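Local structure of ORC1-type DNA replication protein 2 (Aeropyrum pernix, 1W5T) at residues Gly64-Ala69 / Ile143-Gln148; Arg75-Ala80 / Val87-Val92; Ser149-Pro154 / Leu192-Glu197; Phe71-Val76 / Tyr139-Leu144. The protein binds DNA and takes part in regulating DNA replication, with an ATP-binding N-terminal AAA+ ATPase domain and a C-terminal winged-helix domain. One frame throughout, in Å; residues are numbered along the deposited sequence.

Contact 1 of 4, residues Gly64-Ala69 / Ile143-Gln148. With MG (magnesium ion), chain E; ANP (phosphoaminophosphonic acid-adenylate ester), chain D.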
# COMPACT_ATOMS: atom_id res chain seq x y z
N GLY A 64 -2.63 -3.37 4.67
CA GLY A 64 -4.03 -3.02 4.84
C GLY A 64 -4.54 -1.78 4.13
O GLY A 64 -5.66 -1.38 4.36
N LYS A 65 -3.74 -1.17 3.27
CA LYS A 65 -4.16 -0.02 2.48
C LYS A 65 -5.49 -0.25 1.74
O LYS A 65 -6.48 0.49 1.92
CB LYS A 65 -3.07 0.39 1.49
CG LYS A 65 -1.85 1.01 2.14
CD LYS A 65 -0.79 1.44 1.14
CE LYS A 65 -0.26 0.32 0.24
NZ LYS A 65 0.79 -0.57 0.86
N THR A 66 -5.50 -1.30 0.92
CA THR A 66 -6.67 -1.64 0.13
C THR A 66 -7.85 -2.07 1.00
O THR A 66 -8.95 -1.58 0.82
CB THR A 66 -6.30 -2.70 -0.93
OG1 THR A 66 -5.29 -2.16 -1.78
CG2 THR A 66 -7.45 -2.95 -1.89
N THR A 67 -7.59 -2.97 1.94
CA THR A 67 -8.60 -3.46 2.88
C THR A 67 -9.24 -2.35 3.70
O THR A 67 -10.43 -2.33 3.84
CB THR A 67 -7.96 -4.50 3.83
OG1 THR A 67 -7.62 -5.64 3.06
CG2 THR A 67 -9.01 -5.03 4.87
N LEU A 68 -8.44 -1.46 4.28
CA LEU A 68 -9.00 -0.32 5.01
C LEU A 68 -9.89 0.51 4.12
O LEU A 68 -10.96 0.94 4.55
CB LEU A 68 -7.88 0.59 5.55
CG LEU A 68 -8.35 1.78 6.42
CD1 LEU A 68 -9.28 1.33 7.58
CD2 LEU A 68 -7.14 2.62 6.92
N ALA A 69 -9.46 0.77 2.89
CA ALA A 69 -10.21 1.67 2.04
C ALA A 69 -11.56 1.02 1.69
O ALA A 69 -12.59 1.67 1.77
CB ALA A 69 -9.41 2.02 0.76
N ILE A 143 -13.12 4.87 -4.59
CA ILE A 143 -11.74 4.56 -4.17
C ILE A 143 -10.85 4.56 -5.42
O ILE A 143 -11.11 3.80 -6.35
CB ILE A 143 -11.61 3.16 -3.50
CG1 ILE A 143 -12.60 2.99 -2.33
CG2 ILE A 143 -10.12 2.88 -3.09
CD1 ILE A 143 -12.71 1.58 -1.78
N LEU A 144 -9.81 5.41 -5.43
CA LEU A 144 -8.77 5.32 -6.45
C LEU A 144 -7.51 4.79 -5.81
O LEU A 144 -6.75 5.56 -5.22
CB LEU A 144 -8.46 6.67 -7.13
CG LEU A 144 -9.60 7.46 -7.79
CD1 LEU A 144 -9.17 8.88 -8.16
CD2 LEU A 144 -10.12 6.69 -9.00
N ASP A 145 -7.31 3.48 -5.97
CA ASP A 145 -6.15 2.73 -5.51
C ASP A 145 -4.91 2.88 -6.40
O ASP A 145 -5.02 3.16 -7.60
CB ASP A 145 -6.49 1.24 -5.42
CG ASP A 145 -5.82 0.54 -4.26
OD1 ASP A 145 -4.83 1.06 -3.67
OD2 ASP A 145 -6.23 -0.56 -3.85
N GLU A 146 -3.74 2.67 -5.80
CA GLU A 146 -2.47 2.86 -6.49
C GLU A 146 -2.49 4.24 -7.14
O GLU A 146 -2.10 4.38 -8.30
CB GLU A 146 -2.22 1.79 -7.58
CG GLU A 146 -2.23 0.33 -7.11
CD GLU A 146 -1.04 -0.06 -6.24
OE1 GLU A 146 -1.01 -1.19 -5.72
OE2 GLU A 146 -0.13 0.74 -6.04
N PHE A 147 -2.91 5.24 -6.35
CA PHE A 147 -3.11 6.59 -6.83
C PHE A 147 -1.81 7.17 -7.35
O PHE A 147 -1.81 7.91 -8.35
CB PHE A 147 -3.72 7.50 -5.73
CG PHE A 147 -4.01 8.89 -6.20
CD1 PHE A 147 -5.04 9.14 -7.13
CD2 PHE A 147 -3.26 9.96 -5.74
CE1 PHE A 147 -5.31 10.42 -7.56
CE2 PHE A 147 -3.51 11.26 -6.17
CZ PHE A 147 -4.53 11.50 -7.07
N GLN A 148 -0.70 6.82 -6.70
CA GLN A 148 0.61 7.31 -7.12
C GLN A 148 0.86 7.06 -8.61
O GLN A 148 1.50 7.88 -9.23
CB GLN A 148 1.75 6.75 -6.27
CG GLN A 148 2.19 5.33 -6.61
CD GLN A 148 1.15 4.29 -6.25
OE1 GLN A 148 0.19 4.54 -5.49
NE2 GLN A 148 1.36 3.09 -6.77
MG MG E . -3.08 -2.62 -2.07
PG ANP D . 0.21 -3.89 -1.17
O1G ANP D . 0.69 -5.13 -2.03
O2G ANP D . -0.79 -3.03 -2.07
O3G ANP D . 1.40 -2.99 -0.64
PB ANP D . -1.85 -3.57 0.97
O1B ANP D . -2.92 -2.83 0.07
O2B ANP D . -1.11 -2.52 1.84
N3B ANP D . -0.76 -4.55 0.09
PA ANP D . -3.97 -5.35 1.78
O1A ANP D . -5.20 -4.42 2.20
O2A ANP D . -4.19 -5.85 0.29
O3A ANP D . -2.55 -4.61 2.01
O5' ANP D . -3.82 -6.55 2.84
C5' ANP D . -3.00 -7.73 2.80
C4' ANP D . -3.86 -8.86 3.38
O4' ANP D . -4.04 -8.68 4.79
C3' ANP D . -5.28 -8.88 2.83
O3' ANP D . -5.71 -10.21 2.79
C2' ANP D . -6.12 -8.14 3.86
O2' ANP D . -7.51 -8.44 3.88
C1' ANP D . -5.42 -8.54 5.15
N9 ANP D . -5.47 -7.46 6.12
C8 ANP D . -4.65 -6.34 6.12
N7 ANP D . -4.94 -5.51 7.15
C5 ANP D . -5.92 -6.07 7.87
C6 ANP D . -6.76 -5.82 9.08
N6 ANP D . -6.61 -4.71 9.86
N1 ANP D . -7.73 -6.72 9.42
C2 ANP D . -7.95 -7.83 8.74
N3 ANP D . -7.27 -8.17 7.61
C4 ANP D . -6.24 -7.30 7.16
O HOH W 1 -2.84 -0.54 -2.53
O HOH W 2 -3.94 -4.65 -2.05
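Thr66 and Asp145 meet at about a right angle through one hydrogen bond: Thr66 OG1 donates to Asp145 OD2 at 2.8 Å, on the syn lone pair of that oxygen. OG1 lies beside its own backbone N (chi1 -60°), which also lets it bind the magnesium ion, at 2.3 Å. ANP supplies O1B and O2G to the metal, and two waters add further ligands. One of these waters donates to Asp145 OD1 at 2.8 Å, so the carboxylate reaches the ion in the second shell. Glu146 N is bonded to OD1 on the anti side, tilted out of the carboxylate plane; with Thr66 OG1 and the water it sets the carboxylate's orientation. Tyr91 OH is a further partner of OD2, at a doubtful length. Gln148 NE2 ties down Glu146 OE2 in a nearly straight bond (168°).

Around the phosphates, the amides of Gly64, Lys65, Thr66 and Thr67 point at ANP oxygens, as in a Walker A P-loop. Lys65, bent at chi3 and chi4, folds its NZ between O2B and O3G of ANP, 2.9 Å from each.

Apolar contact is confined to one helical turn further along, where Ala69 CB lies 4.0 Å from Ile143 CG2.

The Asp145-Glu146 pair ending its strand is consistent with a Walker B motif. The arrangement suggests that both elements shape the magnesium site, Thr66 directly and Asp145 through water.

Contact 2 of 4, residues Arg75-Ala80 / Val87-Val92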
# COMPACT_ATOMS: atom_id res chain seq x y z
N ARG A 75 -18.58 0.58 5.27
CA ARG A 75 -19.21 1.22 6.44
C ARG A 75 -19.97 2.51 6.15
O ARG A 75 -21.04 2.70 6.68
CB ARG A 75 -18.18 1.44 7.57
CG ARG A 75 -17.72 0.08 8.15
CD ARG A 75 -18.78 -0.63 8.96
NE ARG A 75 -19.14 0.20 10.11
CZ ARG A 75 -20.26 0.92 10.33
NH1 ARG A 75 -21.31 0.92 9.51
NH2 ARG A 75 -20.30 1.64 11.46
N VAL A 76 -19.40 3.40 5.34
CA VAL A 76 -20.13 4.61 4.96
C VAL A 76 -21.52 4.20 4.37
O VAL A 76 -22.58 4.68 4.79
CB VAL A 76 -19.30 5.46 3.99
CG1 VAL A 76 -20.11 6.62 3.45
CG2 VAL A 76 -18.06 5.98 4.71
N SER A 77 -21.49 3.28 3.43
CA SER A 77 -22.70 2.74 2.82
C SER A 77 -23.70 2.13 3.82
O SER A 77 -24.90 2.47 3.76
CB SER A 77 -22.32 1.70 1.77
OG SER A 77 -23.31 1.62 0.75
N GLU A 78 -23.26 1.24 4.73
CA GLU A 78 -24.20 0.72 5.73
C GLU A 78 -24.82 1.84 6.59
O GLU A 78 -26.06 1.89 6.76
CB GLU A 78 -23.68 -0.39 6.65
CG GLU A 78 -22.32 -1.00 6.35
CD GLU A 78 -21.91 -2.12 7.34
OE1 GLU A 78 -22.62 -2.32 8.36
OE2 GLU A 78 -20.85 -2.79 7.08
N ALA A 79 -23.97 2.74 7.11
CA ALA A 79 -24.45 3.80 8.00
C ALA A 79 -25.40 4.78 7.28
O ALA A 79 -26.39 5.27 7.87
CB ALA A 79 -23.31 4.54 8.65
N ALA A 80 -25.14 5.03 6.00
CA ALA A 80 -25.96 5.98 5.28
C ALA A 80 -27.33 5.36 4.96
O ALA A 80 -28.34 6.07 4.92
CB ALA A 80 -25.27 6.49 4.01
N VAL A 87 -25.51 5.16 -0.85
CA VAL A 87 -24.21 5.44 -1.41
C VAL A 87 -23.64 4.22 -2.11
O VAL A 87 -23.58 3.12 -1.55
CB VAL A 87 -23.20 6.20 -0.42
CG1 VAL A 87 -23.85 6.67 0.88
CG2 VAL A 87 -21.91 5.43 -0.18
N LYS A 88 -23.30 4.44 -3.37
CA LYS A 88 -22.65 3.44 -4.17
C LYS A 88 -21.16 3.56 -4.01
O LYS A 88 -20.64 4.61 -3.67
CB LYS A 88 -23.01 3.56 -5.67
CG LYS A 88 -24.11 4.58 -6.03
CD LYS A 88 -25.31 3.90 -6.73
CE LYS A 88 -24.98 3.35 -8.16
NZ LYS A 88 -25.60 1.94 -8.38
N GLN A 89 -20.50 2.45 -4.28
CA GLN A 89 -19.06 2.30 -4.09
C GLN A 89 -18.43 1.99 -5.44
O GLN A 89 -18.97 1.21 -6.21
CB GLN A 89 -18.79 1.19 -3.07
CG GLN A 89 -19.85 1.15 -1.89
CD GLN A 89 -19.82 -0.11 -1.01
OE1 GLN A 89 -18.77 -0.56 -0.54
NE2 GLN A 89 -21.00 -0.66 -0.74
N ALA A 90 -17.32 2.61 -5.77
CA ALA A 90 -16.68 2.20 -6.98
C ALA A 90 -15.24 2.07 -6.63
O ALA A 90 -14.72 2.89 -5.88
CB ALA A 90 -16.89 3.20 -8.15
N TYR A 91 -14.60 1.03 -7.15
CA TYR A 91 -13.22 0.74 -6.84
C TYR A 91 -12.42 0.70 -8.12
O TYR A 91 -12.74 -0.01 -9.05
CB TYR A 91 -13.06 -0.57 -6.03
CG TYR A 91 -11.61 -0.91 -5.78
CD1 TYR A 91 -10.88 -0.30 -4.74
CD2 TYR A 91 -10.97 -1.79 -6.61
CE1 TYR A 91 -9.51 -0.61 -4.55
CE2 TYR A 91 -9.64 -2.07 -6.48
CZ TYR A 91 -8.90 -1.51 -5.45
OH TYR A 91 -7.60 -1.88 -5.36
N VAL A 92 -11.38 1.50 -8.17
CA VAL A 92 -10.50 1.49 -9.32
C VAL A 92 -9.06 1.39 -8.89
O VAL A 92 -8.59 2.22 -8.11
CB VAL A 92 -10.65 2.80 -10.14
CG1 VAL A 92 -9.89 2.70 -11.45
CG2 VAL A 92 -12.17 3.12 -10.36
O HOH W 3 -26.03 3.25 1.33
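Ser77 OG donates a hydrogen bond to Val87 O, 2.8 Å away and in the carbonyl plane, with a C=O...donor angle of 150°. This bond joins the far end of the P-loop helix 65-82 to the start of strand 87-93, an outermost strand of the parallel AAA+ sheet. The two elements form the second half of a beta-alpha-beta crossover from strand 51-56, and their segments run almost antiparallel, at 168°, with axes 8.1 Å apart. With OG swung away from its own backbone N, the Ser77 hydroxyl reaches out to the strand.

A second polar link lies nearby: a water donates to Ser77 O and accepts from Val87 N, at 2.8 and 2.9 Å respectively. The N-H and the C=O of Val87 are thus both tied to one helical residue, the former through water and the latter directly. Further toward the C-terminal end of the strand segment, the extended side chain of Gln89 brings its amide alongside Ser77, NE2 standing 3.6 Å from OG.

The rest of the contact is apolar. Val87 spreads its two methyls along the helix, CG2 toward Val76 and CG1 toward Ala80. Leu39 and Leu42 of helix 28-43 close over these helical residues, Leu39 against Val76 and Leu42 against Ala80, while Tyr139 of the neighbouring strand packs on Val87. Val76 CG1 stands 4.2 Å from Val87 CG2. Ala80 CB lies nearer, 3.4 Å from Val87 CG1, although that methyl almost eclipses its backbone N (chi1 -8°), which makes the exact fit doubtful.

Contact 3 of 4, residues Ser149-Pro154 / Leu192-Glu197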
# COMPACT_ATOMS: atom_id res chain seq x y z
N SER A 149 0.34 5.97 -9.18
CA SER A 149 0.46 5.74 -10.63
C SER A 149 -0.35 6.73 -11.49
O SER A 149 -0.07 6.95 -12.67
CB SER A 149 0.17 4.30 -11.03
OG SER A 149 -1.22 4.06 -11.13
N MET A 150 -1.35 7.34 -10.88
CA MET A 150 -2.07 8.38 -11.58
C MET A 150 -1.26 9.65 -11.61
O MET A 150 -1.56 10.51 -12.40
CB MET A 150 -3.41 8.63 -10.91
CG MET A 150 -4.49 7.71 -11.39
SD MET A 150 -6.00 7.96 -10.44
CE MET A 150 -6.50 9.53 -10.99
N LEU A 151 -0.24 9.78 -10.75
CA LEU A 151 0.61 10.99 -10.70
C LEU A 151 1.85 10.90 -11.59
O LEU A 151 2.34 11.92 -12.07
CB LEU A 151 1.01 11.32 -9.25
CG LEU A 151 -0.14 11.56 -8.27
CD1 LEU A 151 0.36 11.48 -6.82
CD2 LEU A 151 -0.90 12.87 -8.57
N SER A 152 2.39 9.69 -11.77
CA SER A 152 3.52 9.48 -12.68
C SER A 152 2.97 8.78 -13.93
O SER A 152 3.09 7.56 -14.10
CB SER A 152 4.64 8.67 -12.02
OG SER A 152 4.17 7.45 -11.50
N SER A 153 2.35 9.58 -14.78
CA SER A 153 1.61 9.11 -15.93
C SER A 153 1.45 10.34 -16.82
O SER A 153 0.70 11.26 -16.47
CB SER A 153 0.24 8.59 -15.49
OG SER A 153 -0.33 7.65 -16.40
N PRO A 154 2.21 10.42 -17.91
CA PRO A 154 2.05 11.51 -18.89
C PRO A 154 0.66 11.51 -19.56
O PRO A 154 0.16 12.58 -19.93
CB PRO A 154 3.15 11.24 -19.91
CG PRO A 154 4.15 10.36 -19.18
CD PRO A 154 3.31 9.51 -18.28
N LEU A 192 2.26 12.16 -1.84
CA LEU A 192 1.92 13.44 -1.25
C LEU A 192 3.01 14.48 -1.59
O LEU A 192 2.69 15.59 -2.01
CB LEU A 192 1.73 13.31 0.27
CG LEU A 192 0.44 12.62 0.73
CD1 LEU A 192 0.42 12.49 2.19
CD2 LEU A 192 -0.75 13.45 0.24
N SER A 193 4.29 14.10 -1.39
CA SER A 193 5.42 14.99 -1.67
C SER A 193 5.33 15.50 -3.09
O SER A 193 5.53 16.67 -3.36
CB SER A 193 6.77 14.27 -1.49
OG SER A 193 6.89 13.81 -0.15
N TYR A 194 5.00 14.60 -4.00
CA TYR A 194 4.85 14.92 -5.41
C TYR A 194 3.70 15.89 -5.71
O TYR A 194 3.90 16.92 -6.36
CB TYR A 194 4.69 13.63 -6.22
CG TYR A 194 4.58 13.87 -7.70
CD1 TYR A 194 5.69 13.72 -8.54
CD2 TYR A 194 3.36 14.25 -8.25
CE1 TYR A 194 5.57 13.94 -9.92
CE2 TYR A 194 3.22 14.48 -9.60
CZ TYR A 194 4.32 14.33 -10.43
OH TYR A 194 4.14 14.57 -11.75
N MET A 195 2.50 15.54 -5.26
CA MET A 195 1.34 16.43 -5.32
C MET A 195 1.60 17.84 -4.77
O MET A 195 1.14 18.79 -5.36
CB MET A 195 0.13 15.83 -4.61
CG MET A 195 -0.48 14.63 -5.28
SD MET A 195 -1.84 13.92 -4.29
CE MET A 195 -3.14 14.99 -4.76
N ARG A 196 2.35 17.97 -3.66
CA ARG A 196 2.66 19.28 -3.06
C ARG A 196 3.52 20.11 -3.99
O ARG A 196 3.29 21.30 -4.16
CB ARG A 196 3.41 19.16 -1.72
CG ARG A 196 2.87 20.00 -0.56
CD ARG A 196 2.84 21.55 -0.72
NE ARG A 196 4.14 22.25 -0.59
CZ ARG A 196 4.88 22.34 0.53
NH1 ARG A 196 6.04 23.00 0.53
NH2 ARG A 196 4.47 21.78 1.66
N GLU A 197 4.52 19.47 -4.58
CA GLU A 197 5.48 20.16 -5.41
C GLU A 197 4.94 20.44 -6.82
O GLU A 197 5.28 21.47 -7.39
CB GLU A 197 6.82 19.41 -5.45
CG GLU A 197 7.91 20.05 -4.58
CD GLU A 197 9.19 20.38 -5.36
OE1 GLU A 197 9.43 19.78 -6.44
OE2 GLU A 197 9.98 21.24 -4.88
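Leu151 projects between Tyr194 and Met195, meeting each with a different part of its side chain. Its CB lies beside the CD2-CE2 bond of the tyrosine ring, 3.9 Å from both Tyr194 CD2 and CE2. The branched end goes to the methionine: CD1 is 3.6 Å from Met195 CG and CD2 is 3.8 Å from it, the two side chains crossing at about a right angle. Met195 SD is 4.1 Å from Leu151 CD1; the bend at chi3 turns only the terminal methyl.

These residues sit on a short, weakly bonded helical turn at 148-151 and on helix 190-198, which follow the adjacent parallel strands 139-145 and 180-186 of the AAA+ sheet. The contact therefore joins two connections leaving the C-terminal ends of neighbouring strands. Leu161 of helix 158-165 also packs on Leu151, while Phe147, Ile206 and Val202 pack on Met195, so the apolar cluster continues beyond the pair of segments.

With CG anti to its backbone N (chi1 -178°), Tyr194 extends its ring past CB of Leu151 toward the carbonyl of that residue. The hydroxyl lies 3.2 Å from Leu151 O; its weak hydrogen bond is with Lys198 NZ.

Contact 4 of 4, residues Phe71-Val76 / Tyr139-Leu144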
# COMPACT_ATOMS: atom_id res chain seq x y z
N PHE A 71 -13.10 -1.50 3.28
CA PHE A 71 -13.94 -1.67 4.45
C PHE A 71 -14.64 -0.36 4.82
O PHE A 71 -15.80 -0.39 5.17
CB PHE A 71 -13.14 -2.24 5.63
CG PHE A 71 -13.96 -2.45 6.86
CD1 PHE A 71 -14.65 -3.64 7.05
CD2 PHE A 71 -14.01 -1.48 7.88
CE1 PHE A 71 -15.42 -3.85 8.21
CE2 PHE A 71 -14.74 -1.69 9.07
CZ PHE A 71 -15.48 -2.86 9.21
N THR A 72 -13.91 0.76 4.74
CA THR A 72 -14.42 2.07 5.15
C THR A 72 -15.64 2.51 4.33
O THR A 72 -16.66 2.99 4.86
CB THR A 72 -13.29 3.09 4.96
OG1 THR A 72 -12.32 2.86 5.97
CG2 THR A 72 -13.78 4.48 5.23
N VAL A 73 -15.50 2.33 3.02
CA VAL A 73 -16.52 2.70 2.09
C VAL A 73 -17.75 1.83 2.35
O VAL A 73 -18.91 2.31 2.34
CB VAL A 73 -15.99 2.58 0.64
CG1 VAL A 73 -17.13 2.67 -0.36
CG2 VAL A 73 -14.92 3.70 0.39
N LYS A 74 -17.49 0.56 2.64
CA LYS A 74 -18.55 -0.36 3.02
C LYS A 74 -19.31 0.17 4.23
O LYS A 74 -20.54 0.26 4.20
CB LYS A 74 -18.01 -1.79 3.24
CG LYS A 74 -19.07 -2.86 3.42
CD LYS A 74 -18.43 -4.26 3.61
CE LYS A 74 -17.94 -4.54 5.08
NZ LYS A 74 -16.92 -5.66 5.23
N ARG A 75 -18.58 0.58 5.27
CA ARG A 75 -19.21 1.22 6.44
C ARG A 75 -19.97 2.51 6.15
O ARG A 75 -21.04 2.70 6.68
CB ARG A 75 -18.18 1.44 7.57
CG ARG A 75 -17.72 0.08 8.15
CD ARG A 75 -18.78 -0.63 8.96
NE ARG A 75 -19.14 0.20 10.11
CZ ARG A 75 -20.26 0.92 10.33
NH1 ARG A 75 -21.31 0.92 9.51
NH2 ARG A 75 -20.30 1.64 11.46
N VAL A 76 -19.40 3.40 5.34
CA VAL A 76 -20.13 4.61 4.96
C VAL A 76 -21.52 4.20 4.37
O VAL A 76 -22.58 4.68 4.79
CB VAL A 76 -19.30 5.46 3.99
CG1 VAL A 76 -20.11 6.62 3.45
CG2 VAL A 76 -18.06 5.98 4.71
N TYR A 139 -25.56 8.75 -3.95
CA TYR A 139 -24.22 9.30 -3.74
C TYR A 139 -23.15 8.26 -4.18
O TYR A 139 -23.43 7.06 -4.21
CB TYR A 139 -24.08 9.64 -2.28
CG TYR A 139 -25.16 10.60 -1.83
CD1 TYR A 139 -26.45 10.14 -1.43
CD2 TYR A 139 -24.91 11.95 -1.83
CE1 TYR A 139 -27.44 11.06 -1.04
CE2 TYR A 139 -25.87 12.87 -1.44
CZ TYR A 139 -27.11 12.44 -1.04
OH TYR A 139 -28.01 13.42 -0.64
N LEU A 140 -21.96 8.72 -4.55
CA LEU A 140 -20.94 7.81 -5.06
C LEU A 140 -19.63 8.09 -4.34
O LEU A 140 -19.11 9.18 -4.38
CB LEU A 140 -20.76 7.99 -6.57
CG LEU A 140 -19.67 7.23 -7.35
CD1 LEU A 140 -19.99 5.71 -7.55
CD2 LEU A 140 -19.39 7.90 -8.68
N LEU A 141 -19.12 7.09 -3.66
CA LEU A 141 -17.83 7.19 -3.02
C LEU A 141 -16.84 6.32 -3.83
O LEU A 141 -17.01 5.10 -4.00
CB LEU A 141 -17.96 6.81 -1.56
CG LEU A 141 -16.79 6.86 -0.58
CD1 LEU A 141 -15.83 7.99 -0.90
CD2 LEU A 141 -17.33 7.00 0.79
N VAL A 142 -15.85 7.01 -4.40
CA VAL A 142 -14.89 6.42 -5.30
C VAL A 142 -13.54 6.13 -4.61
O VAL A 142 -12.90 7.04 -4.09
CB VAL A 142 -14.65 7.35 -6.54
CG1 VAL A 142 -13.72 6.65 -7.58
CG2 VAL A 142 -15.97 7.78 -7.20
N ILE A 143 -13.12 4.87 -4.59
CA ILE A 143 -11.74 4.56 -4.17
C ILE A 143 -10.85 4.56 -5.42
O ILE A 143 -11.11 3.80 -6.35
CB ILE A 143 -11.61 3.16 -3.50
CG1 ILE A 143 -12.60 2.99 -2.33
CG2 ILE A 143 -10.12 2.88 -3.09
CD1 ILE A 143 -12.71 1.58 -1.78
N LEU A 144 -9.81 5.41 -5.43
CA LEU A 144 -8.77 5.32 -6.45
C LEU A 144 -7.51 4.79 -5.81
O LEU A 144 -6.75 5.56 -5.22
CB LEU A 144 -8.46 6.67 -7.13
CG LEU A 144 -9.60 7.46 -7.79
CD1 LEU A 144 -9.17 8.88 -8.16
CD2 LEU A 144 -10.12 6.69 -9.00
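Val73 drops its CG2 methyl between Leu141 and Ile143, two alternate residues on the same face of their strand. The contact lays the middle of the P-loop helix 65-82 along strand 139-145 in the alpha/beta/alpha sandwich of the AAA+ domain. The two segments are nearly antiparallel, at 176°, with their axes 9.7 Å apart, so successive helical turns can meet successive inward residues of the strand.

All contact across the segments is apolar. Val73 CG2 lies 3.6 Å from Ile143 CG1 and 3.8 Å from Leu141 CG, bridging the two strand residues with one methyl. It is placed there by its torsion, CG2 lying anti to the carbonyl carbon and CG1 anti to the backbone N (chi1 168°). Ile143 comes at it obliquely, and its extended chain brings CD1 to the same Val73 methyl, 3.8 Å away. One turn on, Val76 receives the end of Leu141 at about a right angle.

Polar bonding stays within each element or with its neighbours. The helix keeps its own backbone bonds, and Thr72 OG1 bonds back to Leu68 O. The strand is bonded through its backbone to residues such as Lys88 on one side and Gly181 on the other. Val142, facing the other way, packs on Ile107 of helix 100-111, so the strand is covered on both faces. Tyr38 of helix 28-43 also touches Leu141.

At the Val76 end, a single Leu141 methyl fits against the isopropyl group: CD2 is 3.9 Å from Val76 CG1 and 4.1 Å from both CB and CG2.

Overall arrangement
Contacts 1, 4 and 2 follow one another along helix 65-82, from the nucleotide end outward, and all three set it against the parallel sheet. Contacts 1 and 4 use strand 139-145, their centres 11 Å apart; contact 2 uses the neighbouring edge strand 87-93, and its centre is about 4 Å from that of contact 4. Tyr91 of the contact 2 segment packs on Ile143 of contact 1. Contact 3 comes later in the chain, on helices 148-151 and 190-198. Its centre is about 16 Å from that of contact 1, which it touches through Met195 and Phe147. The arrangement thus runs from packed helix and sheet, through the nucleotide and magnesium site, to the connections beyond the strand ends.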